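AlgX/AlgJ SGNH hydrolase-like domain-containing protein (Eubacterium siraeum, PDB 4NZK) is of unknown function but belongs to the DHHW family and has an AlgX/AlgJ-type SGNH hydrolase-like domain, so it may act as a hydrolase or a related enzyme. Local coordinates at residues I285-Y290 with V307-Y312; N104-T109 with M333-A338. All coordinates share one frame; numbering follows the deposited sequence. Where two conformers were deposited one is given.

Interaction 1. Residues I285-Y290 with V307-Y312; sequences IFKDSY and VCDIRY. With EDO (1,2-ethanediol), chain B.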
ATOM      1  N   ILE A 285      -3.645  -9.827  -3.713  1.00 12.97           N
ATOM      2  CA  ILE A 285      -3.574  -8.631  -2.892  1.00 11.85           C
ATOM      3  C   ILE A 285      -4.807  -7.785  -3.164  1.00 13.76           C
ATOM      4  O   ILE A 285      -5.152  -7.514  -4.317  1.00 17.33           O
ATOM      5  CB  ILE A 285      -2.349  -7.775  -3.209  1.00 17.03           C
ATOM      6  CG1 ILE A 285      -1.080  -8.598  -3.110  1.00 19.26           C
ATOM      7  CG2 ILE A 285      -2.275  -6.570  -2.290  1.00 16.98           C
ATOM      8  CD1 ILE A 285       0.043  -7.989  -3.902  1.00 22.03           C
ATOM      9  N   PHE A 286      -5.493  -7.426  -2.102  1.00 12.01           N
ATOM     10  CA  PHE A 286      -6.595  -6.498  -2.150  1.00 13.02           C
ATOM     11  C   PHE A 286      -6.141  -5.271  -1.410  1.00 12.69           C
ATOM     12  O   PHE A 286      -5.875  -5.308  -0.222  1.00 12.31           O
ATOM     13  CB  PHE A 286      -7.836  -7.082  -1.509  1.00 11.92           C
ATOM     14  CG  PHE A 286      -8.451  -8.192  -2.317  1.00 13.45           C
ATOM     15  CD1 PHE A 286      -8.998  -7.942  -3.562  1.00 15.89           C
ATOM     16  CD2 PHE A 286      -8.498  -9.481  -1.802  1.00 15.02           C
ATOM     17  CE1 PHE A 286      -9.562  -8.969  -4.289  1.00 16.37           C
ATOM     18  CE2 PHE A 286      -9.045 -10.508  -2.547  1.00 16.36           C
ATOM     19  CZ  PHE A 286      -9.571 -10.232  -3.782  1.00 15.57           C
ATOM     20  N   LYS A 287      -6.020  -4.173  -2.136  1.00 10.91           N
ATOM     21  CA  LYS A 287      -5.331  -3.014  -1.599  1.00 10.82           C
ATOM     22  C   LYS A 287      -5.993  -1.685  -1.909  1.00 12.57           C
ATOM     23  O   LYS A 287      -6.927  -1.602  -2.698  1.00 13.28           O
ATOM     24  CB  LYS A 287      -3.875  -3.028  -2.143  1.00 12.38           C
ATOM     25  CG  LYS A 287      -3.696  -3.205  -3.661  1.00 16.28           C
ATOM     26  CD  LYS A 287      -4.033  -1.966  -4.434  1.00 18.15           C
ATOM     27  CE  LYS A 287      -3.805  -2.104  -5.924  1.00 18.16           C
ATOM     28  NZ  LYS A 287      -4.055  -0.783  -6.565  1.00 17.15           N
ATOM     29  N   ASP A 288      -5.510  -0.663  -1.217  1.00 11.33           N
ATOM     30  CA  ASP A 288      -5.671   0.721  -1.636  1.00 11.74           C
ATOM     31  C   ASP A 288      -4.313   1.135  -2.251  1.00 11.55           C
ATOM     32  O   ASP A 288      -3.415   0.301  -2.430  1.00 13.30           O
ATOM     33  CB  ASP A 288      -6.093   1.624  -0.482  1.00 12.99           C
ATOM     34  CG  ASP A 288      -4.938   1.963   0.488  1.00 12.91           C
ATOM     35  OD1 ASP A 288      -3.800   1.418   0.333  1.00 13.87           O
ATOM     36  OD2 ASP A 288      -5.154   2.798   1.438  1.00 16.11           O
ATOM     37  N   SER A 289      -4.125   2.402  -2.579  1.00 13.02           N
ATOM     38  CA  SER A 289      -2.935   2.752  -3.311  1.00 12.07           C
ATOM     39  C   SER A 289      -1.606   2.548  -2.570  1.00 11.60           C
ATOM     40  O   SER A 289      -0.558   2.420  -3.226  1.00 12.42           O
ATOM     41  CB  SER A 289      -3.022   4.164  -3.887  1.00 18.21           C
ATOM     42  OG  SER A 289      -3.156   5.131  -2.876  1.00 19.85           O
ATOM     43  N   TYR A 290      -1.625   2.433  -1.230  1.00 11.71           N
ATOM     44  CA  TYR A 290      -0.376   2.114  -0.511  1.00 12.61           C
ATOM     45  C   TYR A 290       0.159   0.762  -0.969  1.00 11.89           C
ATOM     46  O   TYR A 290       1.374   0.533  -1.049  1.00 12.10           O
ATOM     47  CB  TYR A 290      -0.606   2.078   1.014  1.00 11.96           C
ATOM     48  CG  TYR A 290      -0.154   3.307   1.713  1.00 12.29           C
ATOM     49  CD1 TYR A 290      -0.715   4.538   1.449  1.00 12.69           C
ATOM     50  CD2 TYR A 290       0.871   3.252   2.641  1.00 11.08           C
ATOM     51  CE1 TYR A 290      -0.253   5.681   2.078  1.00 11.92           C
ATOM     52  CE2 TYR A 290       1.338   4.390   3.261  1.00 11.95           C
ATOM     53  CZ  TYR A 290       0.784   5.596   2.972  1.00 12.54           C
ATOM     54  OH  TYR A 290       1.279   6.708   3.595  1.00 13.39           O
ATOM     55  N   VAL A 307      -3.054  -8.614  -8.357  1.00 12.45           N
ATOM     56  CA  VAL A 307      -3.101  -7.307  -7.726  1.00 13.26           C
ATOM     57  C   VAL A 307      -4.449  -6.676  -8.052  1.00 12.98           C
ATOM     58  O   VAL A 307      -4.752  -6.390  -9.221  1.00 14.56           O
ATOM     59  CB  VAL A 307      -1.982  -6.365  -8.184  1.00 13.94           C
ATOM     60  CG1 VAL A 307      -1.963  -5.123  -7.294  1.00 16.83           C
ATOM     61  CG2 VAL A 307      -0.638  -7.052  -8.155  1.00 13.92           C
ATOM     62  N   CYS A 308      -5.240  -6.474  -7.007  1.00 13.16           N
ATOM     63  CA  CYS A 308      -6.590  -5.954  -7.109  1.00 14.65           C
ATOM     64  C   CYS A 308      -6.806  -4.794  -6.156  1.00 15.23           C
ATOM     65  O   CYS A 308      -6.300  -4.792  -5.050  1.00 18.03           O
ATOM     66  CB  CYS A 308      -7.560  -7.048  -6.705  1.00 18.04           C
ATOM     67  SG  CYS A 308      -7.391  -8.625  -7.601  1.00 19.39           S
ATOM     68  N   ASP A 309      -7.587  -3.819  -6.591  1.00 14.23           N
ATOM     69  CA  ASP A 309      -7.898  -2.654  -5.789  1.00 14.16           C
ATOM     70  C   ASP A 309      -9.327  -2.781  -5.259  1.00 15.06           C
ATOM     71  O   ASP A 309     -10.259  -3.015  -6.023  1.00 17.26           O
ATOM     72  CB  ASP A 309      -7.792  -1.373  -6.614  1.00 14.54           C
ATOM     73  CG  ASP A 309      -7.684  -0.145  -5.728  1.00 19.35           C
ATOM     74  OD1 ASP A 309      -8.722   0.220  -5.095  1.00 19.65           O
ATOM     75  OD2 ASP A 309      -6.566   0.447  -5.679  1.00 20.30           O
ATOM     76  N   ILE A 310      -9.504  -2.565  -3.957  1.00 15.71           N
ATOM     77  CA  ILE A 310     -10.828  -2.686  -3.343  1.00 14.77           C
ATOM     78  C   ILE A 310     -11.862  -1.697  -3.884  1.00 16.60           C
ATOM     79  O   ILE A 310     -13.046  -1.905  -3.708  1.00 17.60           O
ATOM     80  CB  ILE A 310     -10.733  -2.534  -1.814  1.00 17.00           C
ATOM     81  CG1 ILE A 310     -10.258  -1.120  -1.435  1.00 21.28           C
ATOM     82  CG2 ILE A 310      -9.802  -3.589  -1.226  1.00 18.64           C
ATOM     83  CD1 ILE A 310     -10.067  -0.902   0.036  1.00 26.79           C
ATOM     84  N   ARG A 311     -11.407  -0.620  -4.525  1.00 13.67           N
ATOM     85  CA  ARG A 311     -12.299   0.371  -5.130  1.00 17.00           C
ATOM     86  C   ARG A 311     -12.789   0.004  -6.550  1.00 17.27           C
ATOM     87  O   ARG A 311     -13.808   0.513  -6.991  1.00 17.89           O
ATOM     88  CB  ARG A 311     -11.586   1.726  -5.182  1.00 16.40           C
ATOM     89  CG  ARG A 311     -11.208   2.251  -3.811  1.00 23.06           C
ATOM     90  CD  ARG A 311     -10.157   3.340  -3.899  1.00 27.02           C
ATOM     91  NE  ARG A 311      -8.834   2.821  -4.272  1.00 23.36           N
ATOM     92  CZ  ARG A 311      -7.815   3.612  -4.621  1.00 27.38           C
ATOM     93  NH1 ARG A 311      -7.982   4.942  -4.628  1.00 38.42           N
ATOM     94  NH2 ARG A 311      -6.639   3.083  -4.970  1.00 23.61           N
ATOM     95  N   TYR A 312     -12.055  -0.884  -7.232  1.00 15.64           N
ATOM     96  CA  TYR A 312     -12.229  -1.156  -8.669  1.00 15.42           C
ATOM     97  C   TYR A 312     -12.155  -2.665  -8.921  1.00 18.17           C
ATOM     98  O   TYR A 312     -11.146  -3.220  -9.388  1.00 19.41           O
ATOM     99  CB  TYR A 312     -11.137  -0.469  -9.487  1.00 18.33           C
ATOM    100  CG  TYR A 312     -10.920   0.968  -9.122  1.00 16.80           C
ATOM    101  CD1 TYR A 312     -11.871   1.906  -9.375  1.00 23.81           C
ATOM    102  CD2 TYR A 312      -9.767   1.365  -8.489  1.00 19.02           C
ATOM    103  CE1 TYR A 312     -11.653   3.216  -9.037  1.00 22.58           C
ATOM    104  CE2 TYR A 312      -9.536   2.683  -8.118  1.00 21.90           C
ATOM    105  CZ  TYR A 312     -10.492   3.611  -8.399  1.00 23.97           C
ATOM    106  OH  TYR A 312     -10.319   4.935  -8.044  1.00 33.50           O
TER
HETATM  107  C1  EDO B 401      -3.070  -2.216 -10.001  1.00 27.03           C
HETATM  108  O1  EDO B 401      -2.642  -1.220  -9.087  1.00 21.77           O
HETATM  109  C2  EDO B 401      -4.311  -2.987  -9.513  1.00 19.72           C
HETATM  110  O2  EDO B 401      -5.241  -2.108  -8.892  1.00 24.52           O
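Lys287 and Asp309, paired across neighbouring parallel strands in the central sheet of this SGNH hydrolase-like fold, cross at about a right angle and form a salt bridge, Lys287 NZ to Asp309 OD2, 2.9 Å. Lys287 starts with CG between its backbone N and carbonyl carbon (chi1 50°) and bends again at chi2, folding its methylenes over the O of Cys308. Asp309 accepts the lysine on the anti lone pair of OD2, leaving its syn side to Arg311, whose guanidinium comes side-on: NE reaches OD1 at 2.7 Å and NH2 reaches OD2. OD1 also takes the backbone N of Arg311, closing an Asx turn where the strand ends. An alanine in place of Asp309 would probably leave Arg311 NE without this acceptor, open the Asx turn and weaken the hold on Lys287. Asp267 is a second partner for both cations, Asn292 also binds Lys287, and a 1,2-ethanediol, probably from the crystallisation liquor, accepts from NZ through both oxygens.

On the other sheet face, with Phe286, the chemistry is apolar. Cys308 suits the place by being small: its CB lies 3.6 Å from Phe286 CD1, and Cys308 SG sits obliquely, 4.9 Å from the centroid of the Phe286 ring. Helix 317-323 covers this pair. Beneath the side chains runs the parallel backbone pattern, Cys308 N to Ile285 O and Lys287 N to Cys308 O. Beyond the strand, Ser289 OG bonds to His164, consistent with the serine-histidine pair of SGNH hydrolases. Past the last bridged pair, Ile310 N still reaches Lys287 O at 3.0 Å.

Interaction 2. Residues N104-T109 with M333-A338; sequences NMVVPT and MCTFSA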
ATOM      1  N   ASN A 104      -3.819  -9.552   7.094  1.00  9.49           N
ATOM      2  CA  ASN A 104      -4.194  -8.151   7.177  1.00  9.42           C
ATOM      3  C   ASN A 104      -2.954  -7.327   7.547  1.00 10.85           C
ATOM      4  O   ASN A 104      -2.264  -7.641   8.508  1.00 11.85           O
ATOM      5  CB  ASN A 104      -5.190  -7.995   8.319  1.00 11.92           C
ATOM      6  CG  ASN A 104      -5.526  -6.553   8.598  1.00 12.70           C
ATOM      7  OD1 ASN A 104      -6.003  -5.860   7.724  1.00 12.76           O
ATOM      8  ND2 ASN A 104      -5.243  -6.093   9.821  1.00 14.01           N
HETATM    9  N   MSE A 105      -2.706  -6.268   6.785  1.00  9.84           N
HETATM   10  CA  MSE A 105      -1.600  -5.336   7.095  1.00  9.94           C
HETATM   11  C   MSE A 105      -2.040  -3.923   6.835  1.00 10.14           C
HETATM   12  O   MSE A 105      -2.004  -3.436   5.703  1.00 12.63           O
HETATM   13  CB  MSE A 105      -0.317  -5.737   6.344  1.00 12.29           C
HETATM   14  CG  MSE A 105       0.868  -4.889   6.890  1.00 11.48           C
HETATM   15 SE   MSE A 105       2.585  -5.484   6.189  0.75 10.33          SE
HETATM   16  CE  MSE A 105       2.208  -5.266   4.328  1.00 12.63           C
ATOM     17  N   VAL A 106      -2.510  -3.275   7.898  1.00 10.27           N
ATOM     18  CA  VAL A 106      -2.932  -1.897   7.861  1.00  9.37           C
ATOM     19  C   VAL A 106      -1.769  -1.052   8.333  1.00 11.36           C
ATOM     20  O   VAL A 106      -1.205  -1.306   9.403  1.00 12.47           O
ATOM     21  CB  VAL A 106      -4.209  -1.638   8.707  1.00 10.28           C
ATOM     22  CG1 VAL A 106      -4.570  -0.153   8.683  1.00 12.21           C
ATOM     23  CG2 VAL A 106      -5.370  -2.475   8.171  1.00 12.27           C
ATOM     24  N   VAL A 107      -1.421  -0.052   7.542  1.00  9.65           N
ATOM     25  CA  VAL A 107      -0.215   0.735   7.834  1.00 11.37           C
ATOM     26  C   VAL A 107      -0.563   2.210   8.015  1.00 12.04           C
ATOM     27  O   VAL A 107      -1.518   2.704   7.442  1.00 12.43           O
ATOM     28  CB  VAL A 107       0.854   0.582   6.740  1.00 14.41           C
ATOM     29  CG1 VAL A 107       1.397  -0.850   6.717  1.00 14.72           C
ATOM     30  CG2 VAL A 107       0.340   0.978   5.357  1.00 16.94           C
ATOM     31  N   PRO A 108       0.233   2.909   8.828  1.00 10.09           N
ATOM     32  CA  PRO A 108      -0.031   4.309   9.068  1.00 10.37           C
ATOM     33  C   PRO A 108       0.538   5.160   7.946  1.00 10.87           C
ATOM     34  O   PRO A 108       1.307   4.683   7.130  1.00 11.26           O
ATOM     35  CB  PRO A 108       0.748   4.584  10.336  1.00 13.63           C
ATOM     36  CG  PRO A 108       1.905   3.684  10.229  1.00 13.97           C
ATOM     37  CD  PRO A 108       1.399   2.424   9.595  1.00 11.20           C
ATOM     38  N   THR A 109       0.116   6.418   7.931  1.00 11.73           N
ATOM     39  CA  THR A 109       0.723   7.446   7.128  1.00 11.71           C
ATOM     40  C   THR A 109       1.813   8.132   7.965  1.00 10.63           C
ATOM     41  O   THR A 109       2.046   7.779   9.147  1.00 11.17           O
ATOM     42  CB  THR A 109      -0.332   8.431   6.637  1.00 11.92           C
ATOM     43  OG1 THR A 109      -1.008   8.986   7.775  1.00 11.68           O
ATOM     44  CG2 THR A 109      -1.339   7.740   5.712  1.00 13.38           C
HETATM   45  N   MSE A 333      -3.595  -1.689   3.290  1.00 12.67           N
HETATM   46  CA  MSE A 333      -4.019  -0.328   3.025  0.50 12.24           C
HETATM   47  C   MSE A 333      -3.618   0.555   4.156  1.00 11.62           C
HETATM   48  O   MSE A 333      -3.206   0.073   5.212  1.00 11.79           O
HETATM   49  CB  MSE A 333      -5.532  -0.265   2.844  0.50 13.01           C
HETATM   50  CG  MSE A 333      -6.377  -0.904   3.954  0.50 11.52           C
HETATM   51 SE   MSE A 333      -8.222  -0.835   3.196  0.38 14.12          SE
HETATM   52  CE  MSE A 333      -7.779  -2.606   2.451  0.50 11.19           C
ATOM     53  N   CYS A 334      -3.720   1.862   3.960  1.00 10.32           N
ATOM     54  CA  CYS A 334      -3.426   2.781   5.049  1.00 10.77           C
ATOM     55  C   CYS A 334      -4.624   2.877   5.993  1.00 11.60           C
ATOM     56  O   CYS A 334      -5.742   2.492   5.682  1.00 11.50           O
ATOM     57  CB  CYS A 334      -3.018   4.154   4.525  1.00 12.19           C
ATOM     58  SG  CYS A 334      -4.423   5.124   3.920  1.00 14.90           S
ATOM     59  N   THR A 335      -4.365   3.440   7.158  1.00  9.04           N
ATOM     60  CA  THR A 335      -5.379   3.558   8.191  0.60 10.12           C
ATOM     61  C   THR A 335      -6.596   4.329   7.724  1.00 11.90           C
ATOM     62  O   THR A 335      -7.716   3.942   8.002  1.00 10.70           O
ATOM     63  CB  THR A 335      -4.815   4.203   9.450  0.60 10.95           C
ATOM     64  OG1 THR A 335      -3.953   5.283   9.056  0.60  9.80           O
ATOM     65  CG2 THR A 335      -4.054   3.170  10.303  0.60 10.64           C
ATOM     66  N   PHE A 336      -6.388   5.436   7.018  1.00 11.51           N
ATOM     67  CA  PHE A 336      -7.525   6.226   6.566  1.00  9.68           C
ATOM     68  C   PHE A 336      -8.480   5.377   5.709  1.00 11.07           C
ATOM     69  O   PHE A 336      -9.691   5.514   5.762  1.00 13.10           O
ATOM     70  CB  PHE A 336      -7.053   7.393   5.727  1.00 10.64           C
ATOM     71  CG  PHE A 336      -6.339   8.472   6.480  1.00 11.05           C
ATOM     72  CD1 PHE A 336      -7.049   9.552   7.019  1.00 13.22           C
ATOM     73  CD2 PHE A 336      -4.962   8.485   6.575  1.00 13.50           C
ATOM     74  CE1 PHE A 336      -6.393  10.586   7.676  1.00 12.84           C
ATOM     75  CE2 PHE A 336      -4.311   9.522   7.216  1.00 13.34           C
ATOM     76  CZ  PHE A 336      -5.018  10.585   7.748  1.00 12.40           C
ATOM     77  N   SER A 337      -7.919   4.507   4.883  1.00 11.22           N
ATOM     78  CA  SER A 337      -8.748   3.640   4.048  1.00 11.13           C
ATOM     79  C   SER A 337      -9.476   2.592   4.886  1.00 12.25           C
ATOM     80  O   SER A 337     -10.668   2.364   4.687  1.00 12.67           O
ATOM     81  CB  SER A 337      -7.930   2.913   2.998  1.00 12.57           C
ATOM     82  OG  SER A 337      -7.479   3.785   2.018  1.00 13.92           O
ATOM     83  N   ALA A 338      -8.771   1.957   5.830  1.00 10.32           N
ATOM     84  CA  ALA A 338      -9.372   0.887   6.602  1.00  9.97           C
ATOM     85  C   ALA A 338     -10.474   1.388   7.514  1.00 11.28           C
ATOM     86  O   ALA A 338     -11.426   0.658   7.750  1.00 12.11           O
ATOM     87  CB  ALA A 338      -8.322   0.181   7.434  1.00 10.54           C
TER
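Val106 packs against Ala338 where strand 328-334 turns directly into helix 335-339, beside the parallel strand 101-107 in the central sheet of the SGNH hydrolase-like fold. With CG1 anti to its backbone N (chi1 177°), Val106 meets the helix with both methyls: CG1 and CG2 each lie 4.0 Å from Ala338 CB; a residue as small as alanine lets the first helical turn come close to the sheet. Tyr85 of helix 83-96 touches both. In the conformer given of the two deposited for Thr335, CG2 also nears Val106 while OG1 bonds to His126.

On the opposite face, Val107 CG2 lies 3.7 Å from the O of Met333, deposited as selenomethionine. That oxygen accepts from Val107 N at 2.9 Å, and the bond from Thr335 N back to Val107 O is weak. Cys334, the helix N-cap, carries a covalent link from SG to an unidentified ligand, probably from the crystallisation liquor. Farther along, Thr109 and Phe336 cross at about a right angle. The threonine's chi1 of 57° sets OG1 between backbone N and carbonyl carbon, and OG1 meets the ring at its edge, in plane, 3.4 Å from Phe336 CE2.

Both interactions are buried in the same sheet, where strands 282-287 and 328-334 are neighbours, and interaction 1 is nested along the chain within the loop closed by interaction 2. Their chemistry differs: residues 285-290 and 307-312 gather a charged network at the C-terminal ends of a parallel strand pair, whereas 104-109 and 333-338 join mostly through backbone bonds and small apolar groups as a strand passes into a helix. Asp288 connects them: its OD2 probably accepts from Cys334 N at 3.0 Å and is probably hydrogen-bonded to Ser337 OG at 2.6 Å, so it reaches the helix's first turn. Tyr290 OH also packs on Thr109 CG2, bringing together the residues that follow the two strands.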